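Local structure of sugar ABC transporter substrate-binding protein, BlMnBP1 (6I5R) at residues Lys169-Phe174 and Phe305-Asp310; Leu190-Val195 and Tyr255-Tyr260; Lys312-Ile317 and Glu377-Ala382. The protein binds manno-oligosaccharides such as mannobiose as the extracellular solute-binding protein of an ABC transporter, probably handing them to the membrane permease for uptake. All blocks are in the same frame, centred on the assembly; numbering follows the deposited sequence.

In the fold
Contacts 1 and 2 touch: F174 CE2 of contact 1 lies 3.7 Å from L190 CD1 of contact 2, although their centres are about 21 Å apart. Along the chain, contact 2 falls within the span that contact 1 brings together. Contact 3 follows contact 1 in sequence, its centre about 15 Å away, and Q313 at its start packs against K169 and T308. Contacts 2 and 3 do not touch; their nearest atoms are about 14 Å apart. None of the three includes a residue of the glycan pocket, but V195 of contact 2 has its side chain about 10 Å from a mannose unit of the bound mannobiose, and I317 of contact 3 about 13 Å.

Contact 1 of 3, residues Lys169-Phe174 and Phe305-Asp310; sequences KTPEEF and FPITVD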
loop_
_atom_site.group_PDB
_atom_site.type_symbol
_atom_site.label_atom_id
_atom_site.label_comp_id
_atom_site.label_asym_id
_atom_site.label_seq_id
_atom_site.Cartn_x
_atom_site.Cartn_y
_atom_site.Cartn_z
ATOM N N LYS A 169 17.842 12.937 -3.121
ATOM C CA LYS A 169 16.631 13.410 -3.763
ATOM C C LYS A 169 16.506 13.015 -5.219
ATOM O O LYS A 169 15.475 13.315 -5.830
ATOM C CB LYS A 169 16.557 14.938 -3.650
ATOM C CG LYS A 169 16.448 15.443 -2.211
ATOM C CD LYS A 169 16.581 16.970 -2.121
ATOM C CE LYS A 169 15.601 17.736 -2.986
ATOM N NZ LYS A 169 16.057 19.153 -3.231
ATOM N N THR A 170 17.523 12.393 -5.794
ATOM C CA THR A 170 17.524 11.905 -7.160
ATOM C C THR A 170 18.032 10.476 -7.146
ATOM O O THR A 170 18.644 10.035 -6.168
ATOM C CB THR A 170 18.441 12.755 -8.040
ATOM O OG1 THR A 170 19.792 12.409 -7.704
ATOM C CG2 THR A 170 18.162 14.248 -7.776
ATOM N N PRO A 171 17.800 9.725 -8.218
ATOM C CA PRO A 171 18.339 8.358 -8.253
ATOM C C PRO A 171 19.852 8.325 -8.190
ATOM O O PRO A 171 20.427 7.419 -7.570
ATOM C CB PRO A 171 17.800 7.807 -9.579
ATOM C CG PRO A 171 16.469 8.523 -9.739
ATOM C CD PRO A 171 16.798 9.948 -9.283
ATOM N N GLU A 172 20.514 9.299 -8.819
ATOM C CA GLU A 172 21.972 9.289 -8.832
ATOM C C GLU A 172 22.535 9.536 -7.437
ATOM O O GLU A 172 23.495 8.870 -7.022
ATOM C CB GLU A 172 22.490 10.320 -9.838
ATOM C CG GLU A 172 22.027 10.023 -11.269
ATOM C CD GLU A 172 20.772 10.802 -11.741
ATOM O OE1 GLU A 172 19.795 11.002 -10.949
ATOM O OE2 GLU A 172 20.792 11.197 -12.955
ATOM N N GLU A 173 21.935 10.470 -6.694
ATOM C CA GLU A 173 22.315 10.699 -5.305
ATOM C C GLU A 173 22.071 9.454 -4.454
ATOM O O GLU A 173 22.903 9.094 -3.619
ATOM C CB GLU A 173 21.549 11.905 -4.745
ATOM C CG GLU A 173 21.819 13.248 -5.478
ATOM C CD GLU A 173 21.210 14.475 -4.776
ATOM O OE1 GLU A 173 20.341 14.307 -3.881
ATOM O OE2 GLU A 173 21.615 15.627 -5.137
ATOM N N PHE A 174 20.939 8.771 -4.667
ATOM C CA PHE A 174 20.647 7.558 -3.895
ATOM C C PHE A 174 21.733 6.506 -4.104
ATOM O O PHE A 174 22.236 5.924 -3.141
ATOM C CB PHE A 174 19.265 7.001 -4.288
ATOM C CG PHE A 174 18.743 5.894 -3.382
ATOM C CD1 PHE A 174 18.579 6.105 -2.023
ATOM C CD2 PHE A 174 18.400 4.663 -3.893
ATOM C CE1 PHE A 174 18.080 5.096 -1.218
ATOM C CE2 PHE A 174 17.914 3.661 -3.076
ATOM C CZ PHE A 174 17.754 3.886 -1.753
ATOM N N PHE A 305 10.832 8.973 -1.437
ATOM C CA PHE A 305 11.558 8.274 -2.483
ATOM C C PHE A 305 12.424 9.284 -3.232
ATOM O O PHE A 305 11.986 10.409 -3.482
ATOM C CB PHE A 305 10.602 7.570 -3.468
ATOM C CG PHE A 305 11.310 6.594 -4.412
ATOM C CD1 PHE A 305 11.783 7.020 -5.646
ATOM C CD2 PHE A 305 11.534 5.279 -4.047
ATOM C CE1 PHE A 305 12.456 6.164 -6.487
ATOM C CE2 PHE A 305 12.210 4.417 -4.891
ATOM C CZ PHE A 305 12.669 4.863 -6.122
ATOM N N PRO A 306 13.631 8.922 -3.611
ATOM C CA PRO A 306 14.568 9.915 -4.182
ATOM C C PRO A 306 14.346 10.229 -5.657
ATOM O O PRO A 306 15.164 9.952 -6.519
ATOM C CB PRO A 306 15.930 9.257 -3.927
ATOM C CG PRO A 306 15.623 7.778 -3.954
ATOM C CD PRO A 306 14.268 7.613 -3.383
ATOM N N ILE A 307 13.198 10.828 -5.939
ATOM C CA ILE A 307 12.933 11.450 -7.226
ATOM C C ILE A 307 12.492 12.879 -6.966
ATOM O O ILE A 307 11.730 13.142 -6.031
ATOM C CB ILE A 307 11.862 10.684 -8.036
ATOM C CG1 ILE A 307 12.467 9.383 -8.598
ATOM C CG2 ILE A 307 11.351 11.504 -9.204
ATOM C CD1 ILE A 307 11.498 8.476 -9.342
ATOM N N THR A 308 13.023 13.794 -7.763
ATOM C CA THR A 308 12.633 15.196 -7.753
ATOM C C THR A 308 12.054 15.534 -9.118
ATOM O O THR A 308 12.636 15.195 -10.156
ATOM C CB THR A 308 13.820 16.093 -7.419
ATOM O OG1 THR A 308 14.370 15.721 -6.150
ATOM C CG2 THR A 308 13.391 17.559 -7.379
ATOM N N VAL A 309 10.894 16.169 -9.109
ATOM C CA VAL A 309 10.179 16.549 -10.323
ATOM C C VAL A 309 10.192 18.071 -10.404
ATOM O O VAL A 309 9.520 18.738 -9.606
ATOM C CB VAL A 309 8.742 16.004 -10.326
ATOM C CG1 VAL A 309 7.966 16.487 -11.529
ATOM C CG2 VAL A 309 8.785 14.481 -10.322
ATOM N N ASP A 310 10.924 18.615 -11.381
ATOM C CA ASP A 310 10.981 20.062 -11.599
ATOM C C ASP A 310 11.229 20.780 -10.280
ATOM O O ASP A 310 10.546 21.750 -9.925
ATOM C CB ASP A 310 9.687 20.557 -12.249
ATOM C CG ASP A 310 9.748 22.011 -12.680
ATOM O OD1 ASP A 310 10.860 22.562 -12.844
ATOM O OD2 ASP A 310 8.661 22.598 -12.842
#
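The backbones of K169 and P306 approach to 4.1 Å between their CA atoms, where the turn leading into helix 171-184 meets an inverse gamma turn centred on P306, its I307 N bonded back to F305 O. Beside this meeting T308 reaches across, and its OG1 donates to K169 O at 2.7 Å. The donor stands above the carbonyl plane, 40° out of it. With OG1 anti to the carbonyl carbon (chi1 -58°), the hydroxyl also lies 3.4 Å from K169 CB. An alanine in place of T308 would probably leave K169 O without this hydroxyl donor and weaken the hold between loop 305-310 and the start of the helix. T170 is the N-cap of the helix: its OG1 accepts from E173 N, and E173 OE1 in turn takes K169 N at 2.9 Å, tying the residue before the cap back to the first turn. Threonine suits the cap because its short side chain carries a hydroxyl close to the backbone. P171 follows, and as a first-turn residue it sacrifices no helical bond by lacking an N-H; its CD rests 3.2 Å from P306 O. F174 and P306, both buried, meet in a CH-pi contact, with P306 CG off-centre at 4.2 Å from the F174 ring centroid and 29° off the ring normal. The compact, rigid proline ring presents its CG to F174 CB and CG alike. F174 and P306 both pack on I152 of strand 139-155, while P171 and F174 touch T246 of helix 239-252.

Contact 2 of 3, residues Leu190-Val195 and Tyr255-Tyr260; sequences LYTNFV and YTEEDY
T192 OG1 is gripped twice: it donates to E257 OE2 and accepts from F194 N at 3.1 Å, the second bond closing an ST turn, so threonine both donates and accepts here. The 2.5 Å between T192 OG1 and E257 OE2 is shorter than usual and not to be leaned on. T192 N donates to E257 OE1 at 2.8 Å, on the syn side of that oxygen and 30° out of the carboxylate plane. Two bonds, one to each oxygen, would restrain the carboxylate's rotation. In E257, chi2 (-75°) bends the chain so that CD turns toward T192. Glutamate suits the place because one flat group can serve an N-H and a hydroxyl of the same residue. At one end of the contact L190 N donates to Y255 O at 3.0 Å, and L190 CD2 lies beside T256 CG2. At the other, Y260 turns an edge to the face of F194: Y260 CD1 stands 3.4 Å above the F194 ring plane, over its centre, with the planes at 51°. The buried L190 O has no polar partner and is approached by T256 CA at 3.1 Å. The Y191 hydroxyl is bonded to D264 N. Helix 409-420 packs on F194 and Y260 through V415, Y255 touches L178 and K179 of helix 171-184, and L190 and Y191 lie against strand 277-283.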
loop_
_atom_site.group_PDB
_atom_site.type_symbol
_atom_site.label_atom_id
_atom_site.label_comp_id
_atom_site.label_asym_id
_atom_site.label_seq_id
_atom_site.Cartn_x
_atom_site.Cartn_y
_atom_site.Cartn_z
ATOM N N LEU A 190 20.535 -1.685 0.633
ATOM C CA LEU A 190 19.110 -1.775 0.336
ATOM C C LEU A 190 18.719 -3.242 0.388
ATOM O O LEU A 190 19.252 -4.055 -0.369
ATOM C CB LEU A 190 18.789 -1.157 -1.028
ATOM C CG LEU A 190 17.309 -1.041 -1.432
ATOM C CD1 LEU A 190 17.027 0.120 -2.361
ATOM C CD2 LEU A 190 16.874 -2.357 -2.100
ATOM N N TYR A 191 17.795 -3.579 1.283
ATOM C CA TYR A 191 17.345 -4.951 1.445
ATOM C C TYR A 191 16.082 -5.118 0.628
ATOM O O TYR A 191 15.134 -4.351 0.797
ATOM C CB TYR A 191 17.080 -5.260 2.913
ATOM C CG TYR A 191 16.926 -6.710 3.246
ATOM C CD1 TYR A 191 18.026 -7.501 3.483
ATOM C CD2 TYR A 191 15.673 -7.279 3.366
ATOM C CE1 TYR A 191 17.892 -8.834 3.815
ATOM C CE2 TYR A 191 15.531 -8.600 3.705
ATOM C CZ TYR A 191 16.641 -9.385 3.922
ATOM O OH TYR A 191 16.505 -10.707 4.277
ATOM N N THR A 192 16.071 -6.102 -0.265
ATOM C CA THR A 192 14.999 -6.139 -1.233
ATOM C C THR A 192 13.744 -6.825 -0.713
ATOM O O THR A 192 12.678 -6.548 -1.239
ATOM C CB THR A 192 15.393 -6.889 -2.511
ATOM O OG1 THR A 192 15.695 -8.251 -2.172
ATOM C CG2 THR A 192 16.560 -6.253 -3.192
ATOM N N ASN A 193 13.860 -7.710 0.284
ATOM C CA ASN A 193 12.762 -8.598 0.682
ATOM C C ASN A 193 12.162 -9.271 -0.547
ATOM O O ASN A 193 10.950 -9.435 -0.669
ATOM C CB ASN A 193 11.696 -7.856 1.482
ATOM C CG ASN A 193 11.982 -7.884 2.977
ATOM O OD1 ASN A 193 12.141 -8.954 3.548
ATOM N ND2 ASN A 193 12.085 -6.707 3.601
ATOM N N PHE A 194 13.050 -9.695 -1.439
ATOM C CA PHE A 194 12.670 -10.387 -2.663
ATOM C C PHE A 194 11.628 -11.472 -2.405
ATOM O O PHE A 194 10.705 -11.656 -3.201
ATOM C CB PHE A 194 13.950 -10.977 -3.290
ATOM C CG PHE A 194 13.722 -11.857 -4.473
ATOM C CD1 PHE A 194 13.457 -13.220 -4.305
ATOM C CD2 PHE A 194 13.824 -11.353 -5.757
ATOM C CE1 PHE A 194 13.263 -14.036 -5.402
ATOM C CE2 PHE A 194 13.630 -12.171 -6.854
ATOM C CZ PHE A 194 13.348 -13.524 -6.662
ATOM N N VAL A 195 11.742 -12.188 -1.285
ATOM C CA VAL A 195 10.926 -13.389 -1.145
ATOM C C VAL A 195 9.456 -13.035 -0.933
ATOM O O VAL A 195 8.573 -13.827 -1.269
ATOM C CB VAL A 195 11.457 -14.294 -0.012
ATOM C CG1 VAL A 195 10.387 -15.284 0.506
ATOM C CG2 VAL A 195 12.680 -15.068 -0.491
ATOM N N TYR A 255 24.642 -3.455 -4.224
ATOM C CA TYR A 255 24.255 -2.727 -3.027
ATOM C C TYR A 255 23.063 -3.355 -2.311
ATOM O O TYR A 255 22.459 -2.689 -1.463
ATOM C CB TYR A 255 23.891 -1.278 -3.353
ATOM C CG TYR A 255 24.972 -0.470 -4.031
ATOM C CD1 TYR A 255 26.307 -0.793 -3.883
ATOM C CD2 TYR A 255 24.650 0.608 -4.835
ATOM C CE1 TYR A 255 27.300 -0.076 -4.524
ATOM C CE2 TYR A 255 25.637 1.343 -5.464
ATOM C CZ TYR A 255 26.969 0.985 -5.306
ATOM O OH TYR A 255 28.003 1.667 -5.926
ATOM N N THR A 256 22.679 -4.584 -2.662
ATOM C CA THR A 256 21.596 -5.297 -1.972
ATOM C C THR A 256 22.162 -6.551 -1.304
ATOM O O THR A 256 23.369 -6.825 -1.347
ATOM C CB THR A 256 20.447 -5.648 -2.931
ATOM O OG1 THR A 256 20.930 -6.490 -3.984
ATOM C CG2 THR A 256 19.880 -4.402 -3.518
ATOM N N GLU A 257 21.272 -7.306 -0.666
ATOM C CA GLU A 257 21.699 -8.475 0.091
ATOM C C GLU A 257 22.400 -9.469 -0.821
ATOM O O GLU A 257 22.171 -9.515 -2.035
ATOM C CB GLU A 257 20.511 -9.150 0.792
ATOM C CG GLU A 257 19.473 -9.800 -0.127
ATOM C CD GLU A 257 18.554 -8.803 -0.829
ATOM O OE1 GLU A 257 18.446 -7.653 -0.349
ATOM O OE2 GLU A 257 17.952 -9.188 -1.866
ATOM N N GLU A 258 23.281 -10.260 -0.206
ATOM C CA GLU A 258 24.082 -11.213 -0.969
ATOM C C GLU A 258 23.185 -12.174 -1.742
ATOM O O GLU A 258 23.468 -12.526 -2.896
ATOM C CB GLU A 258 25.030 -11.994 -0.037
ATOM C CG GLU A 258 25.609 -13.250 -0.740
ATOM C CD GLU A 258 27.147 -13.393 -0.573
ATOM O OE1 GLU A 258 27.749 -12.792 0.383
ATOM O OE2 GLU A 258 27.772 -14.131 -1.381
ATOM N N ASP A 259 22.143 -12.669 -1.086
ATOM C CA ASP A 259 21.286 -13.695 -1.663
ATOM C C ASP A 259 19.827 -13.296 -1.603
ATOM O O ASP A 259 19.187 -13.505 -0.575
ATOM C CB ASP A 259 21.465 -15.050 -0.974
ATOM C CG ASP A 259 20.707 -16.158 -1.688
ATOM O OD1 ASP A 259 20.139 -15.900 -2.763
ATOM O OD2 ASP A 259 20.688 -17.296 -1.178
ATOM N N TYR A 260 19.310 -12.778 -2.716
ATOM C CA TYR A 260 17.916 -12.382 -2.753
ATOM C C TYR A 260 16.962 -13.560 -2.585
ATOM O O TYR A 260 15.839 -13.350 -2.155
ATOM C CB TYR A 260 17.633 -11.639 -4.062
ATOM C CG TYR A 260 17.829 -12.456 -5.307
ATOM C CD1 TYR A 260 16.908 -13.420 -5.683
ATOM C CD2 TYR A 260 18.933 -12.260 -6.127
ATOM C CE1 TYR A 260 17.078 -14.168 -6.818
ATOM C CE2 TYR A 260 19.112 -13.029 -7.276
ATOM C CZ TYR A 260 18.178 -13.980 -7.602
ATOM O OH TYR A 260 18.324 -14.742 -8.747
#

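Contact 3 of 3, residues Lys312-Ile317 and Glu377-Ala382; sequences KQYATI and ELITDA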
loop_
_atom_site.group_PDB
_atom_site.type_symbol
_atom_site.label_atom_id
_atom_site.label_comp_id
_atom_site.label_asym_id
_atom_site.label_seq_id
_atom_site.Cartn_x
_atom_site.Cartn_y
_atom_site.Cartn_z
ATOM N N LYS A 312 10.701 19.715 -7.147
ATOM C CA LYS A 312 9.888 19.380 -5.988
ATOM C C LYS A 312 9.749 17.868 -5.869
ATOM O O LYS A 312 9.711 17.154 -6.870
ATOM C CB LYS A 312 8.471 20.021 -6.070
ATOM C CG LYS A 312 7.502 19.587 -4.945
ATOM C CD LYS A 312 7.978 19.979 -3.549
ATOM C CE LYS A 312 6.822 20.611 -2.707
ATOM N NZ LYS A 312 7.269 21.737 -1.780
ATOM N N GLN A 313 9.714 17.388 -4.648
ATOM C CA GLN A 313 9.448 15.987 -4.375
ATOM C C GLN A 313 7.969 15.826 -4.076
ATOM O O GLN A 313 7.335 16.727 -3.520
ATOM C CB GLN A 313 10.282 15.496 -3.202
ATOM C CG GLN A 313 11.744 15.480 -3.513
ATOM C CD GLN A 313 12.487 14.584 -2.590
ATOM O OE1 GLN A 313 12.889 13.473 -2.970
ATOM N NE2 GLN A 313 12.714 15.054 -1.382
ATOM N N TYR A 314 7.423 14.670 -4.471
ATOM C CA TYR A 314 6.014 14.351 -4.311
ATOM C C TYR A 314 5.850 13.003 -3.625
ATOM O O TYR A 314 6.681 12.097 -3.784
ATOM C CB TYR A 314 5.295 14.286 -5.656
ATOM C CG TYR A 314 5.167 15.599 -6.358
ATOM C CD1 TYR A 314 6.218 16.108 -7.075
ATOM C CD2 TYR A 314 3.977 16.330 -6.321
ATOM C CE1 TYR A 314 6.123 17.315 -7.736
ATOM C CE2 TYR A 314 3.862 17.538 -6.987
ATOM C CZ TYR A 314 4.963 18.031 -7.679
ATOM O OH TYR A 314 4.906 19.219 -8.358
ATOM N N ALA A 315 4.773 12.882 -2.854
ATOM C CA ALA A 315 4.394 11.620 -2.235
ATOM C C ALA A 315 2.878 11.499 -2.288
ATOM O O ALA A 315 2.158 12.410 -1.862
ATOM C CB ALA A 315 4.906 11.533 -0.788
ATOM N N THR A 316 2.399 10.379 -2.828
ATOM C CA THR A 316 0.970 10.101 -2.896
ATOM C C THR A 316 0.496 9.516 -1.574
ATOM O O THR A 316 1.142 8.627 -1.021
ATOM C CB THR A 316 0.660 9.102 -4.015
ATOM O OG1 THR A 316 1.024 9.675 -5.280
ATOM C CG2 THR A 316 -0.811 8.707 -3.993
ATOM N N ILE A 317 -0.608 10.020 -1.062
ATOM C CA ILE A 317 -1.289 9.383 0.058
ATOM C C ILE A 317 -2.383 8.502 -0.499
ATOM O O ILE A 317 -3.199 8.951 -1.318
ATOM C CB ILE A 317 -1.867 10.410 1.029
ATOM C CG1 ILE A 317 -0.728 11.166 1.687
ATOM C CG2 ILE A 317 -2.696 9.699 2.040
ATOM C CD1 ILE A 317 -1.212 12.445 2.280
ATOM N N GLU A 377 5.363 17.707 -1.523
ATOM C CA GLU A 377 3.980 17.937 -1.918
ATOM C C GLU A 377 3.238 16.621 -1.755
ATOM O O GLU A 377 3.534 15.641 -2.452
ATOM C CB GLU A 377 3.875 18.454 -3.343
ATOM C CG GLU A 377 2.511 19.067 -3.609
ATOM C CD GLU A 377 2.302 20.409 -2.891
ATOM O OE1 GLU A 377 3.327 21.111 -2.666
ATOM O OE2 GLU A 377 1.132 20.735 -2.547
ATOM N N LEU A 378 2.302 16.584 -0.811
ATOM C CA LEU A 378 1.509 15.390 -0.569
ATOM C C LEU A 378 0.249 15.459 -1.424
ATOM O O LEU A 378 -0.540 16.403 -1.298
ATOM C CB LEU A 378 1.140 15.269 0.904
ATOM C CG LEU A 378 2.274 15.188 1.914
ATOM C CD1 LEU A 378 1.722 15.208 3.311
ATOM C CD2 LEU A 378 3.081 13.952 1.641
ATOM N N ILE A 379 0.054 14.452 -2.274
ATOM C CA ILE A 379 -1.020 14.436 -3.258
ATOM C C ILE A 379 -1.783 13.121 -3.138
ATOM O O ILE A 379 -1.313 12.162 -2.544
ATOM C CB ILE A 379 -0.507 14.614 -4.705
ATOM C CG1 ILE A 379 0.639 13.639 -5.029
ATOM C CG2 ILE A 379 -0.075 16.063 -4.953
ATOM C CD1 ILE A 379 1.116 13.747 -6.505
ATOM N N THR A 380 -2.954 13.074 -3.766
ATOM C CA THR A 380 -3.725 11.851 -3.904
ATOM C C THR A 380 -4.078 11.645 -5.371
ATOM O O THR A 380 -4.165 12.597 -6.155
ATOM C CB THR A 380 -5.020 11.880 -3.095
ATOM O OG1 THR A 380 -5.827 12.957 -3.580
ATOM C CG2 THR A 380 -4.705 12.057 -1.626
ATOM N N ASP A 381 -4.275 10.387 -5.729
ATOM C CA ASP A 381 -4.592 10.050 -7.107
ATOM C C ASP A 381 -5.964 10.612 -7.478
ATOM O O ASP A 381 -6.973 10.302 -6.839
ATOM C CB ASP A 381 -4.565 8.533 -7.305
ATOM C CG ASP A 381 -3.179 7.971 -7.398
ATOM O OD1 ASP A 381 -2.223 8.740 -7.613
ATOM O OD2 ASP A 381 -3.049 6.731 -7.311
ATOM N N ALA A 382 -6.006 11.408 -8.533
ATOM C CA ALA A 382 -7.262 11.882 -9.078
ATOM C C ALA A 382 -8.045 10.737 -9.733
ATOM O O ALA A 382 -7.462 9.797 -10.277
ATOM C CB ALA A 382 -6.967 12.972 -10.095
HETATM O O HOH W 1 0.345 8.056 -7.182
HETATM O O HOH W 2 -0.780 11.361 -6.957
HETATM O O HOH W 3 -4.438 8.296 -3.758
#
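A315 CB and L378 CD2 meet at 3.9 Å, and I317 CD1 reaches L378 CB at the same distance, forming an apolar cluster on one face of a strand pair. The small methyl of A315 lies against one branch of the leucine, while the I317 side chain crosses that of L378 obliquely. On the other face Y314 CD2 touches I379 CD1 and also E377 CB, 3.7 Å away, so the aliphatic part of E377 lies side by side with the tyrosine ring. Isoleucine, branched at CB, suits the strand position of I379. Strands 314-325 and 377-379 form a parallel pair within the mixed sheet, their segment axes at 29°. Four backbone bonds link them in parallel fashion: E377 N to Q313 O, A315 N to E377 O, I379 N to A315 O, and I317 N to I379 O, the last the shortest at 2.7 Å. Beyond I379 the backbones are joined through water: one molecule donates to I317 O and accepts from D381 N. Two more waters each bridge T316 OG1 and D381 OD1, the nearer lying 2.6 Å from T316 OG1 and 2.7 Å from D381 OD1. At the opposite end K312 CE comes within 3.5 Å of E377 OE1, but K312 NZ is 4.1 Å from that oxygen, too far for a salt bridge, and bonds instead to D375 O.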